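Local coordinates for response regulator receiver modulated diguanylate cyclase with PAS/PAC sensor (Desulfovibrio desulfuricans subsp. desulfuricans str., PDB 3CG0) that makes cyclic di-GMP from GTP, with its signal receiver domain, the part present here, probably tuning this cyclase output through aspartate phosphorylation, at the interface of chains A and B. Residues are numbered along the deposited sequence; one frame, centred on the assembly and turned at random. Chains: chain A/B, Response regulator receiver modulated diguanylate cyclase with PAS/PAC sensor.

Contacts 1 and 2 belong to one two-fold interface between copies of the receiver domain. The centres of their C-alpha atoms lie about 19 Å apart, and they share no residues. In contact 1, strand 107-111 and helix 115-131 of chain A pack on strand 85-90 of chain B. This is the pairing expected inside a single receiver domain, so the chains appear to exchange their C-terminal parts, an alternate folding of the receiver domain. Contact 2 joins the 17-18 loops and the starts of the helices beginning at residue 19. The structure alone does not show whether this pair forms in the cell.

Contact 1: the interface of chains A and B. Residues chain A 106-109, 121-122; chain B 86-87.
B:Ile86 carries CG1 beside its backbone N (chi1 -72°) and stretches on to CD1 (chi2 162°), which takes its ethyl branch to A:Phe106 and helix 115-131 of chain A. This is the receiver-domain fold of response regulators, completed here across two chains. Strand 107-111 of chain A runs parallel to strand 85-90 of chain B, as neighbouring strands of one sheet. The backbone of B:Phe87 bonds in both directions. B:Phe87 N donates to A:Gly107 O at 3.0 Å. B:Phe87 O accepts from A:Leu109 N at 2.9 Å.

The side chains sort to the two sides of the sheet. On one side, B:Ile86 is gripped by several groups of chain A. B:Ile86 CG1 lies 3.9 Å from A:Phe106 CD2, and the two side chains run alongside each other. The methyl B:Ile86 CG2 meets the methyl A:Leu109 CD1 at 3.8 Å, at a slant. The terminal methyl B:Ile86 CD1 reaches the helix backbone, 3.8 Å from A:Ser121 O. The side chains of A:Ile122 and B:Ile86 cross at about a right angle, with A:Ile122 CG1 near that methyl. On the other side, the A:Tyr108 ring lies beside B:Phe87, both pointing the same way. A:Tyr108 CD1 touches B:Phe87 CB at 3.5 Å, and A:Tyr108 CE1 sits 3.6 Å from B:Phe87 CD2.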
# COMPACT_ATOMS: atom_id res chain seq x y z
N PHE A 106 14.83 11.95 0.66
CA PHE A 106 14.67 12.77 -0.52
C PHE A 106 13.25 12.62 -1.08
O PHE A 106 12.66 13.59 -1.54
CB PHE A 106 15.72 12.44 -1.59
CG PHE A 106 15.49 13.15 -2.90
CD1 PHE A 106 15.85 14.49 -3.05
CD2 PHE A 106 14.89 12.49 -3.97
CE1 PHE A 106 15.62 15.16 -4.26
CE2 PHE A 106 14.66 13.14 -5.18
CZ PHE A 106 15.01 14.49 -5.32
N GLY A 107 12.72 11.41 -1.03
CA GLY A 107 11.39 11.16 -1.54
C GLY A 107 11.06 9.69 -1.54
O GLY A 107 11.75 8.90 -0.91
N TYR A 108 10.00 9.34 -2.27
CA TYR A 108 9.43 8.01 -2.25
C TYR A 108 9.09 7.59 -3.67
O TYR A 108 8.47 8.35 -4.42
CB TYR A 108 8.16 7.95 -1.38
CG TYR A 108 8.29 8.46 0.04
CD1 TYR A 108 8.46 7.59 1.11
CD2 TYR A 108 8.20 9.83 0.32
CE1 TYR A 108 8.57 8.06 2.41
CE2 TYR A 108 8.31 10.31 1.60
CZ TYR A 108 8.50 9.43 2.65
OH TYR A 108 8.59 9.92 3.92
N LEU A 109 9.47 6.37 -4.02
CA LEU A 109 9.18 5.81 -5.34
C LEU A 109 8.43 4.51 -5.17
O LEU A 109 8.88 3.61 -4.47
CB LEU A 109 10.47 5.57 -6.15
CG LEU A 109 11.27 6.81 -6.57
CD1 LEU A 109 12.63 6.42 -7.07
CD2 LEU A 109 10.51 7.65 -7.62
N SER A 121 15.57 10.79 -10.11
CA SER A 121 15.50 11.02 -8.65
C SER A 121 16.85 10.88 -7.98
O SER A 121 17.14 11.59 -7.02
CB SER A 121 14.52 10.05 -8.00
OG SER A 121 13.40 9.84 -8.83
N ILE A 122 17.66 9.94 -8.45
CA ILE A 122 18.98 9.72 -7.87
C ILE A 122 19.89 10.91 -8.16
O ILE A 122 20.46 11.49 -7.23
CB ILE A 122 19.62 8.39 -8.33
CG1 ILE A 122 18.87 7.21 -7.70
CG2 ILE A 122 21.08 8.32 -7.92
CD1 ILE A 122 19.44 5.87 -8.08
N ILE B 86 16.40 7.43 -0.55
CA ILE B 86 15.14 7.35 -1.27
C ILE B 86 14.42 6.10 -0.79
O ILE B 86 14.99 5.01 -0.77
CB ILE B 86 15.36 7.34 -2.78
CG1 ILE B 86 15.79 8.72 -3.26
CG2 ILE B 86 14.08 6.90 -3.54
CD1 ILE B 86 16.43 8.69 -4.63
N PHE B 87 13.17 6.28 -0.36
CA PHE B 87 12.35 5.18 0.09
C PHE B 87 11.60 4.55 -1.07
O PHE B 87 11.07 5.24 -1.94
CB PHE B 87 11.36 5.62 1.15
CG PHE B 87 11.91 5.64 2.54
CD1 PHE B 87 12.43 4.49 3.12
CD2 PHE B 87 11.85 6.81 3.30
CE1 PHE B 87 12.91 4.51 4.43
CE2 PHE B 87 12.33 6.85 4.61
CZ PHE B 87 12.86 5.69 5.18

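Contact 2: the interface of chains A and B. Residues chain A 17-19; chain B 17-21.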
# COMPACT_ATOMS: atom_id res chain seq x y z
N ASP A 17 7.43 -12.61 -3.08
CA ASP A 17 8.80 -12.16 -3.35
C ASP A 17 9.63 -11.85 -2.08
O ASP A 17 10.86 -11.96 -2.08
CB ASP A 17 8.77 -10.94 -4.26
CG ASP A 17 10.12 -10.64 -4.89
OD1 ASP A 17 10.92 -11.59 -5.06
OD2 ASP A 17 10.38 -9.46 -5.20
N GLY A 18 8.94 -11.48 -1.00
CA GLY A 18 9.58 -11.12 0.27
C GLY A 18 10.27 -12.28 0.95
O GLY A 18 9.64 -13.29 1.23
N ARG A 19 11.57 -12.14 1.22
CA ARG A 19 12.36 -13.23 1.81
C ARG A 19 11.88 -13.62 3.21
O ARG A 19 11.81 -14.80 3.53
CB ARG A 19 13.82 -12.85 1.85
CG ARG A 19 14.48 -12.69 0.50
CD ARG A 19 15.86 -12.09 0.75
NE ARG A 19 16.70 -11.89 -0.42
CZ ARG A 19 17.48 -12.83 -0.95
NH1 ARG A 19 17.47 -14.06 -0.44
NH2 ARG A 19 18.25 -12.56 -2.00
N ASP B 17 13.69 -6.20 0.80
CA ASP B 17 13.26 -7.49 1.31
C ASP B 17 12.94 -8.48 0.20
O ASP B 17 13.13 -9.68 0.37
CB ASP B 17 12.05 -7.32 2.24
CG ASP B 17 11.52 -8.64 2.80
OD1 ASP B 17 12.29 -9.36 3.47
OD2 ASP B 17 10.33 -8.95 2.57
N GLY B 18 12.45 -7.96 -0.92
CA GLY B 18 12.00 -8.77 -2.05
C GLY B 18 13.16 -9.23 -2.89
O GLY B 18 13.98 -8.44 -3.28
N ARG B 19 13.19 -10.54 -3.16
CA ARG B 19 14.31 -11.18 -3.85
C ARG B 19 14.47 -10.69 -5.29
O ARG B 19 15.57 -10.30 -5.71
CB ARG B 19 14.18 -12.71 -3.77
CG ARG B 19 15.04 -13.50 -4.78
CD ARG B 19 15.62 -14.79 -4.20
NE ARG B 19 14.76 -15.40 -3.19
CZ ARG B 19 15.19 -16.21 -2.23
NH1 ARG B 19 16.48 -16.53 -2.13
NH2 ARG B 19 14.32 -16.71 -1.35
N LEU B 20 13.38 -10.72 -6.06
CA LEU B 20 13.42 -10.28 -7.44
C LEU B 20 13.42 -8.76 -7.51
O LEU B 20 14.02 -8.18 -8.43
CB LEU B 20 12.24 -10.88 -8.22
CG LEU B 20 12.02 -10.58 -9.71
CD1 LEU B 20 13.28 -10.78 -10.56
CD2 LEU B 20 10.89 -11.43 -10.26
N ALA B 21 12.76 -8.10 -6.55
CA ALA B 21 12.72 -6.63 -6.50
C ALA B 21 14.12 -6.05 -6.37
O ALA B 21 14.45 -5.09 -7.05
CB ALA B 21 11.81 -6.14 -5.38
O HOH W 1 12.09 -14.95 -1.89
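The guanidinium groups of A:Arg19 and B:Arg19 cross with their planes 47° apart. CD of B:Arg19 lies 3.9 Å above one face of the A:Arg19 guanidinium, towards its rim. A:Arg19 CG sits over a face of the B:Arg19 group, also off-centre. A:Arg19 NH1 and B:Arg19 NH1 approach to 3.2 Å without a hydrogen bond. At the edge of B:Arg19, NE and NH2 both meet water 1, which links them to the backbone O of A:Asp17. The two like-charged groups thus sit close, and the nearby aspartates may offset their charges in part.

The carboxylate of A:Asp17 faces the start of helix 19-31 of chain B. With CG anti to the backbone N (chi1 -164°), it reaches the backbone N-H groups there. A:Asp17 OD1 accepts from B:Leu20 N at 2.8 Å in a nearly straight bond. A:Asp17 OD2 accepts from B:Ala21 N at 3.1 Å, less straight. Each oxygen uses its syn lone pair, so the pair of bonds fixes how the carboxylate is turned.

Between the loops, the backbone bonds are mutual. B:Arg19 N donates to A:Asp17 O at 2.9 Å, and A:Arg19 N to B:Asp17 O at 3.0 Å. A:Gly18 and B:Gly18 pass antiparallel between them. In receiver domains this aspartate belongs to the acidic cluster that binds the metal ion; here its carboxylate in chain A caps the partner's helix and, in this crystal pair, appears to tie the two chains together.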